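Methylmalonyl-CoA carboxyltransferase 12S subunit (Propionibacterium freudenreichii, PDB 1ON3) transfers the carboxyl group of methylmalonyl-CoA to the biotin of the 1.3S subunit, as the homohexameric core of the transcarboxylase multienzyme complex. Local coordinates at residues Leu50-Asp55 / Ala243-Ala248; Gly222-His227 / Gly232-Val237; Phe254-Gln257 / Glu262-Phe265. All blocks are in the same frame, centred on the assembly; numbering follows the deposited sequence.

In the fold
After two N-terminal helices the chain runs through helix 46-53, then builds the strands of the N-terminal crotonase-type sheet, and returns in helix 241-253. Contact 1 joins these two helices and so closes a loop of 187 residues. Contact 2 is nested inside that loop: it closes a short turn at the end of helix 224-231, just before edge strand 236-238. The strand leads straight into helix 241-253, and contacts 1 and 2 touch where I247 packs on F236. Contact 3 follows in series, with no touch to the others. It folds the segment after helix 241-253 back on itself, between the N-terminal and C-terminal halves of the subunit.

Contact 1. Residues Leu50-Asp55 / Ala243-Ala248; sequences LNNLLD and AAELIA
L53 and A248 bring together two helices of the N-terminal crotonase-type domain, 46-53 and 241-253, which both pack on the seven-stranded sheet. The apolar part of the contact is small. CD1 of L53 meets CB of A248 at 4.0 Å and comes near the backbone O of E245, one turn earlier. CB of L53 does not aim at the other helix; with CG anti to the backbone N (chi1 176°), the branched end swings closer to it. L53 also touches I92, and A248 touches I193, so the pair also packs on two strands of the sheet. Alanine suits its place because a short side chain lets the helix come near both the strand and the leucine. The CA atoms of L53 and E245, 5.7 Å apart, are the nearest pair of CA atoms.

Polar groups gather at the ends of longer side chains. E245 reaches across to lie against the aliphatic root of N52, its chain bent at chi2 (145°). Its OE1 takes a weak hydrogen bond from Q44, which may partly offset the burial of the acid. K249, a turn beyond E245, hydrogen-bonds through NZ to the backbone O of N52, in the last turn of helix 46-53; a lysine probably suits that place, where the helix-end carbonyls would carry partial negative charge. After the helix ends, the carboxylate of D55 fastens the chain to T91 at the end of strand 85-92 and to the backbone N of L93 and G94 in the turn that follows. The closest approach across the contact is between CB of N52 and OE2 of E245, at 3.2 Å.

Contact 2. Residues Gly222-His227 / Gly232-Val237; sequences GGAEAH and GNIHFV
The backbone O of H227 is gripped by three donors at the C-terminal end of helix 224-231. G232 N gives a weak, bent bond of 2.9 Å (125° at the hydrogen), N233 N a longer one of 3.2 Å, tilted 29° from the carbonyl plane, and S231 OG a third. Glycine suits position 232 because the chain leaves the helix there with positive phi. The imidazole of H227 is held by NE2, which donates to the backbone O of M200. Beyond this turn the contact is packing rather than hydrogen bonding. I234 has CG1 in the crowded position between backbone N and carbonyl carbon (chi1 66°), which sends CD1 to 3.4 Å from A224 O, while CG2 rests 3.9 Å from H227 CB. V237 CG1 meets A224 CB at 4.1 Å. Replacing I234 by an alanine would probably open a gap between helix and strand and leave H227 CB without the CG2 and CG1 that pack on it. E380 and R386 of a second subunit pack on H227 and N233. Three donors thus converge on one helix-end carbonyl, so the turn into strand 236-238 is fixed by hydrogen bonding as well as by packing.

Contact 3. Residues Phe254-Gln257 / Glu262-Phe265; sequences FLPQ and EASF
A263 presses its methyl group against the backbone of F254 and L255, and this small side chain is the centre of the contact. CB lies 3.2 Å from the carbonyl O of F254 and 3.7 Å from the carbonyl carbon of L255, and it also meets CD of P256 at 4.1 Å. The proline ring in turn sets its CB against the backbone N of A263, 3.7 Å away. The two CA atoms of P256 and A263 are only 3.8 Å apart, a spacing that only small side chains such as these are likely to allow. Both segments are irregular, and proline fits its position by fixing phi without needing a partner for an N-H.

Polar bridging is left to water: one molecule donates to O of L255 and accepts from N of S264, each at 2.9 Å, linking the two backbones beside the alanine. Outside this layer, S327 hydrogen-bonds to O of F254 and touches A263, while R95 gives O of L255 a further, weak hydrogen bond.

The next shell ties the turn to both halves of the subunit. The ring of F254 forms a cation-pi contact with R322, and the side chain of Q257 is held by R95 and by the carbonyl of P96. L255 packs on P169 and I362, a fitting task for a branched apolar chain, and P256 packs on F360. E262 points its CB away from the other segment and runs fully extended, every torsion within 10° of anti (chi1 -177°), to a salt bridge with R326. The close centre therefore rests on backbone, methyl and ring, whereas E262, F254 O and the F254 ring tie the segment to strands 316-323 and 326-333, and Q257 ties it to R95 and P96 at the start of strand 95-102.

Contact 1. Residues Leu50-Asp55 / Ala243-Ala248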
loop_
_atom_site.group_PDB
_atom_site.type_symbol
_atom_site.label_atom_id
_atom_site.label_comp_id
_atom_site.label_asym_id
_atom_site.label_seq_id
_atom_site.Cartn_x
_atom_site.Cartn_y
_atom_site.Cartn_z
ATOM N N LEU E 50 22.442 23.851 -25.875
ATOM C CA LEU E 50 21.873 22.514 -25.859
ATOM C C LEU E 50 22.731 21.582 -26.706
ATOM O O LEU E 50 22.967 20.435 -26.337
ATOM C CB LEU E 50 20.440 22.537 -26.391
ATOM C CG LEU E 50 19.420 23.123 -25.420
ATOM C CD1 LEU E 50 18.064 23.280 -26.119
ATOM C CD2 LEU E 50 19.307 22.202 -24.206
ATOM N N ASN E 51 23.217 22.086 -27.836
ATOM C CA ASN E 51 24.038 21.266 -28.713
ATOM C C ASN E 51 25.350 20.874 -28.043
ATOM O O ASN E 51 25.860 19.783 -28.269
ATOM C CB ASN E 51 24.331 21.996 -30.024
ATOM C CG ASN E 51 24.962 21.085 -31.054
ATOM O OD1 ASN E 51 24.369 20.076 -31.452
ATOM N ND2 ASN E 51 26.170 21.424 -31.487
ATOM N N ASN E 52 25.886 21.771 -27.218
ATOM C CA ASN E 52 27.132 21.523 -26.501
ATOM C C ASN E 52 26.939 20.596 -25.302
ATOM O O ASN E 52 27.806 19.777 -24.988
ATOM C CB ASN E 52 27.733 22.849 -26.025
ATOM C CG ASN E 52 28.350 23.644 -27.160
ATOM O OD1 ASN E 52 28.599 24.844 -27.038
ATOM N ND2 ASN E 52 28.601 22.975 -28.269
ATOM N N LEU E 53 25.798 20.723 -24.637
ATOM C CA LEU E 53 25.510 19.908 -23.463
ATOM C C LEU E 53 25.099 18.473 -23.788
ATOM O O LEU E 53 25.558 17.527 -23.146
ATOM C CB LEU E 53 24.397 20.559 -22.642
ATOM C CG LEU E 53 23.915 19.749 -21.420
ATOM C CD1 LEU E 53 24.920 19.889 -20.267
ATOM C CD2 LEU E 53 22.551 20.254 -20.974
ATOM N N LEU E 54 24.224 18.320 -24.778
ATOM C CA LEU E 54 23.701 17.010 -25.151
ATOM C C LEU E 54 24.578 16.213 -26.120
ATOM O O LEU E 54 25.389 16.784 -26.856
ATOM C CB LEU E 54 22.302 17.182 -25.752
ATOM C CG LEU E 54 21.302 17.999 -24.919
ATOM C CD1 LEU E 54 20.039 18.275 -25.726
ATOM C CD2 LEU E 54 20.964 17.237 -23.633
ATOM N N ASP E 55 24.421 14.889 -26.099
ATOM C CA ASP E 55 25.180 14.027 -27.001
ATOM C C ASP E 55 24.864 14.452 -28.436
ATOM O O ASP E 55 23.741 14.874 -28.739
ATOM C CB ASP E 55 24.776 12.554 -26.828
ATOM C CG ASP E 55 25.148 11.998 -25.471
ATOM O OD1 ASP E 55 26.160 12.445 -24.907
ATOM O OD2 ASP E 55 24.433 11.100 -24.978
ATOM N N ALA E 243 32.496 26.182 -19.707
ATOM C CA ALA E 243 32.801 25.713 -18.360
ATOM C C ALA E 243 31.544 25.268 -17.619
ATOM O O ALA E 243 31.581 24.316 -16.835
ATOM C CB ALA E 243 33.500 26.817 -17.575
ATOM N N ALA E 244 30.436 25.969 -17.855
ATOM C CA ALA E 244 29.180 25.650 -17.190
ATOM C C ALA E 244 28.670 24.306 -17.687
ATOM O O ALA E 244 28.122 23.517 -16.913
ATOM C CB ALA E 244 28.138 26.750 -17.458
ATOM N N GLU E 245 28.858 24.059 -18.980
ATOM C CA GLU E 245 28.437 22.811 -19.599
ATOM C C GLU E 245 29.277 21.652 -19.065
ATOM O O GLU E 245 28.747 20.569 -18.803
ATOM C CB GLU E 245 28.529 22.939 -21.124
ATOM C CG GLU E 245 27.400 23.833 -21.676
ATOM C CD GLU E 245 27.785 24.690 -22.881
ATOM O OE1 GLU E 245 26.980 25.588 -23.228
ATOM O OE2 GLU E 245 28.859 24.472 -23.480
ATOM N N LEU E 246 30.575 21.878 -18.873
ATOM C CA LEU E 246 31.432 20.823 -18.327
ATOM C C LEU E 246 31.030 20.553 -16.880
ATOM O O LEU E 246 30.973 19.406 -16.445
ATOM C CB LEU E 246 32.914 21.221 -18.386
ATOM C CG LEU E 246 33.599 21.160 -19.763
ATOM C CD1 LEU E 246 35.050 21.651 -19.667
ATOM C CD2 LEU E 246 33.571 19.710 -20.267
ATOM N N ILE E 247 30.753 21.611 -16.123
ATOM C CA ILE E 247 30.355 21.420 -14.726
ATOM C C ILE E 247 29.025 20.670 -14.655
ATOM O O ILE E 247 28.860 19.751 -13.848
ATOM C CB ILE E 247 30.234 22.781 -13.977
ATOM C CG1 ILE E 247 31.629 23.406 -13.810
ATOM C CG2 ILE E 247 29.589 22.571 -12.609
ATOM C CD1 ILE E 247 31.601 24.874 -13.368
ATOM N N ALA E 248 28.077 21.050 -15.508
ATOM C CA ALA E 248 26.775 20.382 -15.514
ATOM C C ALA E 248 26.908 18.880 -15.755
ATOM O O ALA E 248 26.213 18.089 -15.129
ATOM C CB ALA E 248 25.855 20.995 -16.589
#

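Contact 2. Residues Gly222-His227 / Gly232-Val237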
loop_
_atom_site.group_PDB
_atom_site.type_symbol
_atom_site.label_atom_id
_atom_site.label_comp_id
_atom_site.label_asym_id
_atom_site.label_seq_id
_atom_site.Cartn_x
_atom_site.Cartn_y
_atom_site.Cartn_z
ATOM N N GLY E 222 24.394 41.210 -7.950
ATOM C CA GLY E 222 24.024 39.837 -8.237
ATOM C C GLY E 222 24.890 39.059 -9.198
ATOM O O GLY E 222 24.382 38.202 -9.933
ATOM N N GLY E 223 26.185 39.359 -9.211
ATOM C CA GLY E 223 27.098 38.623 -10.069
ATOM C C GLY E 223 27.356 37.255 -9.445
ATOM O O GLY E 223 27.062 37.051 -8.269
ATOM N N ALA E 224 27.909 36.319 -10.215
ATOM C CA ALA E 224 28.169 34.970 -9.705
ATOM C C ALA E 224 28.963 34.946 -8.396
ATOM O O ALA E 224 28.643 34.191 -7.471
ATOM C CB ALA E 224 28.891 34.148 -10.764
ATOM N N GLU E 225 30.001 35.770 -8.306
ATOM C CA GLU E 225 30.804 35.779 -7.091
ATOM C C GLU E 225 30.044 36.302 -5.877
ATOM O O GLU E 225 30.229 35.810 -4.764
ATOM C CB GLU E 225 32.099 36.564 -7.330
ATOM C CG GLU E 225 33.107 35.728 -8.111
ATOM C CD GLU E 225 34.343 36.493 -8.515
ATOM O OE1 GLU E 225 34.951 37.148 -7.645
ATOM O OE2 GLU E 225 34.708 36.430 -9.705
ATOM N N ALA E 226 29.186 37.294 -6.080
ATOM C CA ALA E 226 28.403 37.814 -4.970
ATOM C C ALA E 226 27.453 36.707 -4.486
ATOM O O ALA E 226 27.364 36.442 -3.290
ATOM C CB ALA E 226 27.607 39.053 -5.408
ATOM N N HIS E 227 26.756 36.039 -5.404
ATOM C CA HIS E 227 25.836 34.982 -4.978
ATOM C C HIS E 227 26.551 33.823 -4.285
ATOM O O HIS E 227 26.023 33.224 -3.344
ATOM C CB HIS E 227 25.020 34.445 -6.163
ATOM C CG HIS E 227 23.924 35.369 -6.600
ATOM N ND1 HIS E 227 22.867 35.704 -5.782
ATOM C CD2 HIS E 227 23.759 36.082 -7.738
ATOM C CE1 HIS E 227 22.101 36.586 -6.395
ATOM N NE2 HIS E 227 22.619 36.833 -7.583
ATOM N N GLY E 232 24.846 33.076 -0.668
ATOM C CA GLY E 232 24.679 31.648 -0.458
ATOM C C GLY E 232 23.635 31.005 -1.370
ATOM O O GLY E 232 23.146 29.901 -1.091
ATOM N N ASN E 233 23.317 31.682 -2.473
ATOM C CA ASN E 233 22.286 31.224 -3.422
ATOM C C ASN E 233 22.701 30.206 -4.483
ATOM O O ASN E 233 21.830 29.555 -5.063
ATOM C CB ASN E 233 21.713 32.395 -4.221
ATOM C CG ASN E 233 20.908 33.377 -3.388
ATOM O OD1 ASN E 233 20.963 34.592 -3.630
ATOM N ND2 ASN E 233 20.144 32.875 -2.438
ATOM N N ILE E 234 23.994 30.087 -4.777
ATOM C CA ILE E 234 24.397 29.190 -5.859
ATOM C C ILE E 234 25.420 28.144 -5.492
ATOM O O ILE E 234 26.087 28.234 -4.462
ATOM C CB ILE E 234 24.910 29.978 -7.085
ATOM C CG1 ILE E 234 26.213 30.714 -6.730
ATOM C CG2 ILE E 234 23.830 30.972 -7.540
ATOM C CD1 ILE E 234 26.898 31.367 -7.925
ATOM N N HIS E 235 25.579 27.167 -6.375
ATOM C CA HIS E 235 26.459 26.049 -6.076
ATOM C C HIS E 235 27.765 25.940 -6.815
ATOM O O HIS E 235 28.701 25.317 -6.307
ATOM C CB HIS E 235 25.660 24.754 -6.232
ATOM C CG HIS E 235 24.370 24.768 -5.476
ATOM N ND1 HIS E 235 23.263 25.465 -5.913
ATOM C CD2 HIS E 235 24.032 24.242 -4.273
ATOM C CE1 HIS E 235 22.301 25.367 -5.013
ATOM N NE2 HIS E 235 22.744 24.633 -4.006
ATOM N N PHE E 236 27.829 26.532 -8.005
ATOM C CA PHE E 236 29.037 26.506 -8.807
ATOM C C PHE E 236 29.205 27.795 -9.579
ATOM O O PHE E 236 28.224 28.342 -10.103
ATOM C CB PHE E 236 29.005 25.348 -9.832
ATOM C CG PHE E 236 28.799 23.991 -9.214
ATOM C CD1 PHE E 236 27.524 23.482 -9.041
ATOM C CD2 PHE E 236 29.885 23.251 -8.756
ATOM C CE1 PHE E 236 27.322 22.245 -8.409
ATOM C CE2 PHE E 236 29.696 22.025 -8.126
ATOM C CZ PHE E 236 28.414 21.523 -7.953
ATOM N N VAL E 237 30.441 28.286 -9.635
ATOM C CA VAL E 237 30.738 29.468 -10.428
ATOM C C VAL E 237 31.486 28.935 -11.627
ATOM O O VAL E 237 32.410 28.143 -11.473
ATOM C CB VAL E 237 31.632 30.491 -9.695
ATOM C CG1 VAL E 237 32.080 31.579 -10.664
ATOM C CG2 VAL E 237 30.862 31.130 -8.568
#

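Contact 3. Residues Phe254-Gln257 / Glu262-Phe265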
loop_
_atom_site.group_PDB
_atom_site.type_symbol
_atom_site.label_atom_id
_atom_site.label_comp_id
_atom_site.label_asym_id
_atom_site.label_seq_id
_atom_site.Cartn_x
_atom_site.Cartn_y
_atom_site.Cartn_z
ATOM N N PHE E 254 27.332 12.217 -11.023
ATOM C CA PHE E 254 27.230 11.676 -9.664
ATOM C C PHE E 254 25.791 11.340 -9.292
ATOM O O PHE E 254 25.533 10.702 -8.263
ATOM C CB PHE E 254 27.734 12.689 -8.614
ATOM C CG PHE E 254 29.219 12.928 -8.643
ATOM C CD1 PHE E 254 29.748 14.025 -9.324
ATOM C CD2 PHE E 254 30.087 12.051 -7.997
ATOM C CE1 PHE E 254 31.126 14.245 -9.369
ATOM C CE2 PHE E 254 31.457 12.253 -8.026
ATOM C CZ PHE E 254 31.986 13.363 -8.722
ATOM N N LEU E 255 24.851 11.756 -10.133
ATOM C CA LEU E 255 23.439 11.573 -9.824
ATOM C C LEU E 255 22.665 10.490 -10.549
ATOM O O LEU E 255 22.937 10.163 -11.701
ATOM C CB LEU E 255 22.686 12.903 -10.044
ATOM C CG LEU E 255 23.404 14.177 -9.571
ATOM C CD1 LEU E 255 22.588 15.432 -9.953
ATOM C CD2 LEU E 255 23.602 14.105 -8.063
ATOM N N PRO E 256 21.669 9.926 -9.868
ATOM C CA PRO E 256 20.828 8.887 -10.465
ATOM C C PRO E 256 19.849 9.608 -11.406
ATOM O O PRO E 256 19.766 10.844 -11.394
ATOM C CB PRO E 256 20.113 8.304 -9.260
ATOM C CG PRO E 256 19.946 9.529 -8.364
ATOM C CD PRO E 256 21.301 10.166 -8.458
ATOM N N GLN E 257 19.133 8.847 -12.230
ATOM C CA GLN E 257 18.147 9.424 -13.131
ATOM C C GLN E 257 16.966 9.995 -12.355
ATOM O O GLN E 257 16.412 11.038 -12.722
ATOM C CB GLN E 257 17.618 8.356 -14.079
ATOM C CG GLN E 257 18.589 7.946 -15.155
ATOM C CD GLN E 257 18.874 9.085 -16.112
ATOM O OE1 GLN E 257 19.818 9.851 -15.922
ATOM N NE2 GLN E 257 18.039 9.215 -17.141
ATOM N N GLU E 262 19.961 4.354 -7.538
ATOM C CA GLU E 262 21.179 4.886 -6.942
ATOM C C GLU E 262 21.986 5.190 -8.191
ATOM O O GLU E 262 21.794 4.531 -9.220
ATOM C CB GLU E 262 21.892 3.838 -6.086
ATOM C CG GLU E 262 23.135 4.378 -5.399
ATOM C CD GLU E 262 23.725 3.406 -4.394
ATOM O OE1 GLU E 262 24.732 3.773 -3.741
ATOM O OE2 GLU E 262 23.180 2.284 -4.258
ATOM N N ALA E 263 22.871 6.179 -8.135
ATOM C CA ALA E 263 23.645 6.530 -9.322
ATOM C C ALA E 263 24.478 5.352 -9.824
ATOM O O ALA E 263 24.961 4.533 -9.036
ATOM C CB ALA E 263 24.555 7.712 -9.025
ATOM N N SER E 264 24.638 5.261 -11.139
ATOM C CA SER E 264 25.449 4.195 -11.716
ATOM C C SER E 264 26.915 4.447 -11.333
ATOM O O SER E 264 27.365 5.599 -11.265
ATOM C CB SER E 264 25.284 4.182 -13.240
ATOM O OG SER E 264 23.923 3.995 -13.578
ATOM N N PHE E 265 27.652 3.376 -11.053
ATOM C CA PHE E 265 29.055 3.503 -10.686
ATOM C C PHE E 265 29.839 4.001 -11.889
ATOM O O PHE E 265 29.499 3.687 -13.033
ATOM C CB PHE E 265 29.627 2.149 -10.248
ATOM C CG PHE E 265 29.086 1.637 -8.937
ATOM C CD1 PHE E 265 28.023 2.271 -8.290
ATOM C CD2 PHE E 265 29.632 0.497 -8.359
ATOM C CE1 PHE E 265 27.523 1.771 -7.095
ATOM C CE2 PHE E 265 29.131 -0.007 -7.157
ATOM C CZ PHE E 265 28.078 0.630 -6.530
HETATM O O HOH W 1 23.895 7.614 -12.633
#